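Local coordinates for mandalate racemase/muconate lactonizing enzyme (Unidentified, PDB 4E4U) that is a putative mandelate racemase/muconate lactonizing enzyme of the enolase superfamily that probably abstracts a proton alpha to a substrate carboxylate at a metal-dependent active site, at the interface of chains A and B. Residues are numbered along the deposited sequence; one frame, centred on the assembly and turned at random. Chains: chain A/B, Mandalate racemase/muconate lactonizing enzyme.

Contact 1: the interface of chains A and B. Residues chain A 126, 159, 161, 357; chain B 396-398.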
loop_
_atom_site.group_PDB
_atom_site.type_symbol
_atom_site.label_atom_id
_atom_site.label_comp_id
_atom_site.label_asym_id
_atom_site.label_seq_id
_atom_site.Cartn_x
_atom_site.Cartn_y
_atom_site.Cartn_z
ATOM N N ARG A 126 -17.104 -30.632 -17.128
ATOM C CA ARG A 126 -16.390 -31.397 -16.119
ATOM C C ARG A 126 -17.136 -31.288 -14.790
ATOM O O ARG A 126 -17.576 -30.203 -14.399
ATOM C CB ARG A 126 -14.963 -30.866 -15.968
ATOM C CG ARG A 126 -14.086 -31.700 -15.048
ATOM C CD ARG A 126 -12.764 -31.007 -14.774
ATOM N NE ARG A 126 -11.934 -31.794 -13.871
ATOM C CZ ARG A 126 -10.823 -31.351 -13.291
ATOM N NH1 ARG A 126 -10.396 -30.112 -13.520
ATOM N NH2 ARG A 126 -10.139 -32.148 -12.476
ATOM N N GLY A 159 -15.888 -42.391 -14.049
ATOM C CA GLY A 159 -15.373 -41.369 -14.942
ATOM C C GLY A 159 -15.099 -40.022 -14.297
ATOM O O GLY A 159 -14.629 -39.106 -14.974
ATOM N N THR A 161 -13.320 -37.016 -12.515
ATOM C CA THR A 161 -11.946 -36.517 -12.546
ATOM C C THR A 161 -11.617 -35.641 -11.334
ATOM O O THR A 161 -10.565 -35.001 -11.297
ATOM C CB THR A 161 -11.673 -35.704 -13.822
ATOM O OG1 THR A 161 -12.541 -34.566 -13.856
ATOM C CG2 THR A 161 -11.913 -36.556 -15.053
ATOM N N TYR A 357 -18.819 -36.177 -16.923
ATOM C CA TYR A 357 -19.280 -34.889 -17.425
ATOM C C TYR A 357 -20.788 -34.745 -17.409
ATOM O O TYR A 357 -21.515 -35.711 -17.605
ATOM C CB TYR A 357 -18.809 -34.660 -18.862
ATOM C CG TYR A 357 -17.328 -34.794 -19.071
ATOM C CD1 TYR A 357 -16.768 -36.033 -19.359
ATOM C CD2 TYR A 357 -16.488 -33.687 -19.005
ATOM C CE1 TYR A 357 -15.417 -36.177 -19.563
ATOM C CE2 TYR A 357 -15.117 -33.821 -19.209
ATOM C CZ TYR A 357 -14.594 -35.075 -19.489
ATOM O OH TYR A 357 -13.244 -35.252 -19.704
ATOM N N ASP B 396 -9.756 -30.273 -22.610
ATOM C CA ASP B 396 -10.515 -31.216 -21.801
ATOM C C ASP B 396 -9.530 -31.813 -20.804
ATOM O O ASP B 396 -8.386 -32.094 -21.160
ATOM C CB ASP B 396 -11.113 -32.305 -22.691
ATOM C CG ASP B 396 -12.071 -33.225 -21.943
ATOM O OD1 ASP B 396 -11.662 -33.856 -20.944
ATOM O OD2 ASP B 396 -13.241 -33.318 -22.367
ATOM N N VAL B 397 -9.966 -32.001 -19.560
ATOM C CA VAL B 397 -9.076 -32.466 -18.496
ATOM C C VAL B 397 -8.479 -33.847 -18.795
ATOM O O VAL B 397 -7.386 -34.179 -18.324
ATOM C CB VAL B 397 -9.780 -32.438 -17.106
ATOM C CG1 VAL B 397 -10.917 -33.451 -17.041
ATOM C CG2 VAL B 397 -8.778 -32.669 -15.979
ATOM N N LYS B 398 -9.177 -34.639 -19.607
ATOM C CA LYS B 398 -8.703 -35.974 -19.950
ATOM C C LYS B 398 -7.742 -35.984 -21.143
ATOM O O LYS B 398 -7.152 -37.016 -21.461
ATOM C CB LYS B 398 -9.888 -36.920 -20.189
ATOM C CG LYS B 398 -10.761 -37.117 -18.950
ATOM C CD LYS B 398 -11.821 -38.201 -19.126
ATOM C CE LYS B 398 -12.659 -38.322 -17.860
ATOM N NZ LYS B 398 -13.583 -39.481 -17.798
#
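This is a contact between two copies of one protein, in which a C-terminal loop of chain B lies against strands 125-130 and 357-359 and the loop after helix 145-158 of chain A. It pins the B tail to its neighbour in the deposited octamer, an assembly that may or may not be the biological one. A:Tyr357, at the start of strand 357-359, and B:Asp396 come from opposite directions, with ring and carboxylate planes 65° apart. The phenol OH of A:Tyr357 donates a hydrogen bond to B:Asp396 OD1, on the syn lone pair; the modelled separation is very short, and its exact length carries little weight. The anti lone pair of B:Asp396 OD1 takes the backbone N of B:Lys398 at 2.9 Å. Two donors thus hold OD1, and the second fixes the turn of the tail. B:Lys398 runs extended past A:Tyr357 in the opposite direction. B:Lys398 CE lies 3.9 Å from ring atom CE1 of A:Tyr357. B:Lys398 CE also packs closely on the methyl CG2 of A:Thr161, at 3.4 Å. B:Val397, between B:Asp396 and B:Lys398 in sequence, crosses A:Arg126 at about a right angle. Methyl CG2 of B:Val397, anti to its backbone N, sits over the centre of the guanidinium face, 3.6 Å from A:Arg126 CZ. The other methyl, CG1, meets A:Thr161 tip to tip. The guanidinium is held from within chain A. NE of A:Arg126 bonds A:Thr161 OG1 at 2.8 Å, and NH2 bonds the carbonyl O of A:Thr161 at 3.1 Å. This side-on grip fixes the plane that B:Val397 covers. A:Thr161 OG1 points to NE because chi1 is 62°, which leaves CG2 for the lysine. At its far end B:Lys398 NZ donates to the carbonyl O of A:Gly159 at 3.0 Å, in the carbonyl plane and on a lone pair.

Contact 2: the interface of chains A and B. Residues chain A 230, 305, 331; chain B 177-178, 213, 215, 219.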
loop_
_atom_site.group_PDB
_atom_site.type_symbol
_atom_site.label_atom_id
_atom_site.label_comp_id
_atom_site.label_asym_id
_atom_site.label_seq_id
_atom_site.Cartn_x
_atom_site.Cartn_y
_atom_site.Cartn_z
ATOM N N LEU A 230 -6.527 -29.718 -5.687
ATOM C CA LEU A 230 -6.961 -28.679 -6.612
ATOM C C LEU A 230 -7.483 -27.448 -5.860
ATOM O O LEU A 230 -7.306 -26.322 -6.310
ATOM C CB LEU A 230 -8.007 -29.237 -7.582
ATOM C CG LEU A 230 -8.814 -28.266 -8.456
ATOM C CD1 LEU A 230 -7.940 -27.314 -9.253
ATOM C CD2 LEU A 230 -9.724 -29.034 -9.399
ATOM N N GLN A 305 -11.382 -18.486 -11.729
ATOM C CA GLN A 305 -12.297 -19.409 -12.379
ATOM C C GLN A 305 -13.572 -19.563 -11.571
ATOM O O GLN A 305 -13.619 -19.224 -10.384
ATOM C CB GLN A 305 -11.644 -20.780 -12.529
ATOM C CG GLN A 305 -10.407 -20.784 -13.392
ATOM C CD GLN A 305 -9.731 -22.132 -13.382
ATOM O OE1 GLN A 305 -9.129 -22.539 -12.374
ATOM N NE2 GLN A 305 -9.853 -22.864 -14.494
ATOM N N LEU A 331 -14.293 -23.884 -14.447
ATOM C CA LEU A 331 -13.406 -24.961 -13.987
ATOM C C LEU A 331 -14.115 -26.307 -13.897
ATOM O O LEU A 331 -13.704 -27.278 -14.531
ATOM C CB LEU A 331 -12.811 -24.611 -12.620
ATOM C CG LEU A 331 -11.976 -25.677 -11.898
ATOM C CD1 LEU A 331 -10.787 -26.120 -12.749
ATOM C CD2 LEU A 331 -11.497 -25.171 -10.541
ATOM N N HIS B 177 -6.397 -21.871 -18.205
ATOM C CA HIS B 177 -7.148 -22.988 -17.648
ATOM C C HIS B 177 -6.330 -23.653 -16.534
ATOM O O HIS B 177 -5.230 -23.201 -16.195
ATOM C CB HIS B 177 -7.562 -23.977 -18.742
ATOM C CG HIS B 177 -6.415 -24.491 -19.555
ATOM N ND1 HIS B 177 -6.161 -24.059 -20.837
ATOM C CD2 HIS B 177 -5.444 -25.384 -19.255
ATOM C CE1 HIS B 177 -5.090 -24.680 -21.302
ATOM N NE2 HIS B 177 -4.636 -25.488 -20.359
ATOM N N GLN B 178 -6.875 -24.711 -15.951
ATOM C CA GLN B 178 -6.245 -25.376 -14.813
ATOM C C GLN B 178 -5.694 -26.726 -15.270
ATOM O O GLN B 178 -6.463 -27.642 -15.578
ATOM C CB GLN B 178 -7.272 -25.541 -13.685
ATOM C CG GLN B 178 -6.738 -26.174 -12.401
ATOM C CD GLN B 178 -6.040 -25.201 -11.447
ATOM O OE1 GLN B 178 -5.034 -25.559 -10.827
ATOM N NE2 GLN B 178 -6.594 -24.000 -11.282
ATOM N N VAL B 213 -4.296 -20.313 -15.682
ATOM C CA VAL B 213 -4.678 -19.298 -14.707
ATOM C C VAL B 213 -3.596 -19.284 -13.611
ATOM O O VAL B 213 -2.870 -20.263 -13.429
ATOM C CB VAL B 213 -6.072 -19.571 -14.100
ATOM C CG1 VAL B 213 -7.141 -19.512 -15.176
ATOM C CG2 VAL B 213 -6.114 -20.916 -13.361
ATOM N N SER B 215 -3.553 -19.648 -10.396
ATOM C CA SER B 215 -3.564 -20.679 -9.362
ATOM C C SER B 215 -2.945 -21.988 -9.873
ATOM O O SER B 215 -2.295 -22.727 -9.115
ATOM C CB SER B 215 -4.979 -20.907 -8.823
ATOM O OG SER B 215 -5.795 -21.537 -9.792
ATOM N N ARG B 219 0.651 -23.951 -8.737
ATOM C CA ARG B 219 0.747 -25.397 -8.505
ATOM C C ARG B 219 1.892 -26.004 -9.314
ATOM O O ARG B 219 2.671 -26.811 -8.803
ATOM C CB ARG B 219 -0.571 -26.108 -8.837
ATOM C CG ARG B 219 -1.657 -25.904 -7.793
ATOM C CD ARG B 219 -2.945 -26.585 -8.202
ATOM N NE ARG B 219 -2.822 -28.042 -8.277
ATOM C CZ ARG B 219 -3.681 -28.829 -8.916
ATOM N NH1 ARG B 219 -4.726 -28.306 -9.550
ATOM N NH2 ARG B 219 -3.494 -30.141 -8.927
HETATM O O HOH W 1 -8.261 -20.515 -10.562
#
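In the (beta/alpha)-barrel domain of the enolase superfamily, a loop of chain B, with helix 214-224, meets loops and the short strand 305-306 of chain A in a glutamine-to-glutamine contact. NE2 of B:Gln178 donates to OE1 of A:Gln305 at 3.1 Å. The side chains cross at about a right angle, yet their amide planes are only 28° apart. The acceptor lies in the B:Gln178 amide plane, while the donor is tilted from the carbonyl plane of A:Gln305. NE2 of B:Gln178 also donates to B:Ser215 OG at 3.0 Å. A water bridges this hydroxyl to A:Gln305 OE1 and closes a small polar ring. At the other end of the amide, B:Arg219 NH1 donates to B:Gln178 OE1 at 3.0 Å. The amide is therefore tied at both heteroatoms, which fixes its flip. CG of B:Gln178, anti to the backbone N (chi1 -178°), lies 3.6 Å from A:Leu230 CD1. The bend at chi2 (83°) then turns the amide toward A:Gln305. A:Leu331 CD1 packs on B:Gln178 CB at 3.7 Å. CA of A:Leu230 lies over one guanidinium face of B:Arg219, toward its rim. Methyl CG2 of B:Val213 rests 3.8 Å from A:Gln305 CD. In the fold, A:Leu230, A:Gln305 and A:Leu331 sit just before or at the start of strands 231-233, 305-306 and 333-335. They probably mark the N-terminal end of the barrel strands, facing helix 214-224 and nearby loops of B.

Contacts 1 and 2 are patches of one A–B interface, with centres of their C-alpha atoms about 14 Å apart. They share no residue. Contact 1 takes the C-terminal tail of chain B, whereas contact 2 takes loop residues and helix 214-224 from the middle of its sequence. On chain A, contact 1 touches strands 125-130 and 357-359 and the loop between helix 145-158 and strand 162-165, and contact 2 uses strand 305-306 with nearby loops. Segments distant in sequence on both copies thus join in one surface. The interface is not an exact two-fold, so each copy may present different faces to its neighbours within the octamer.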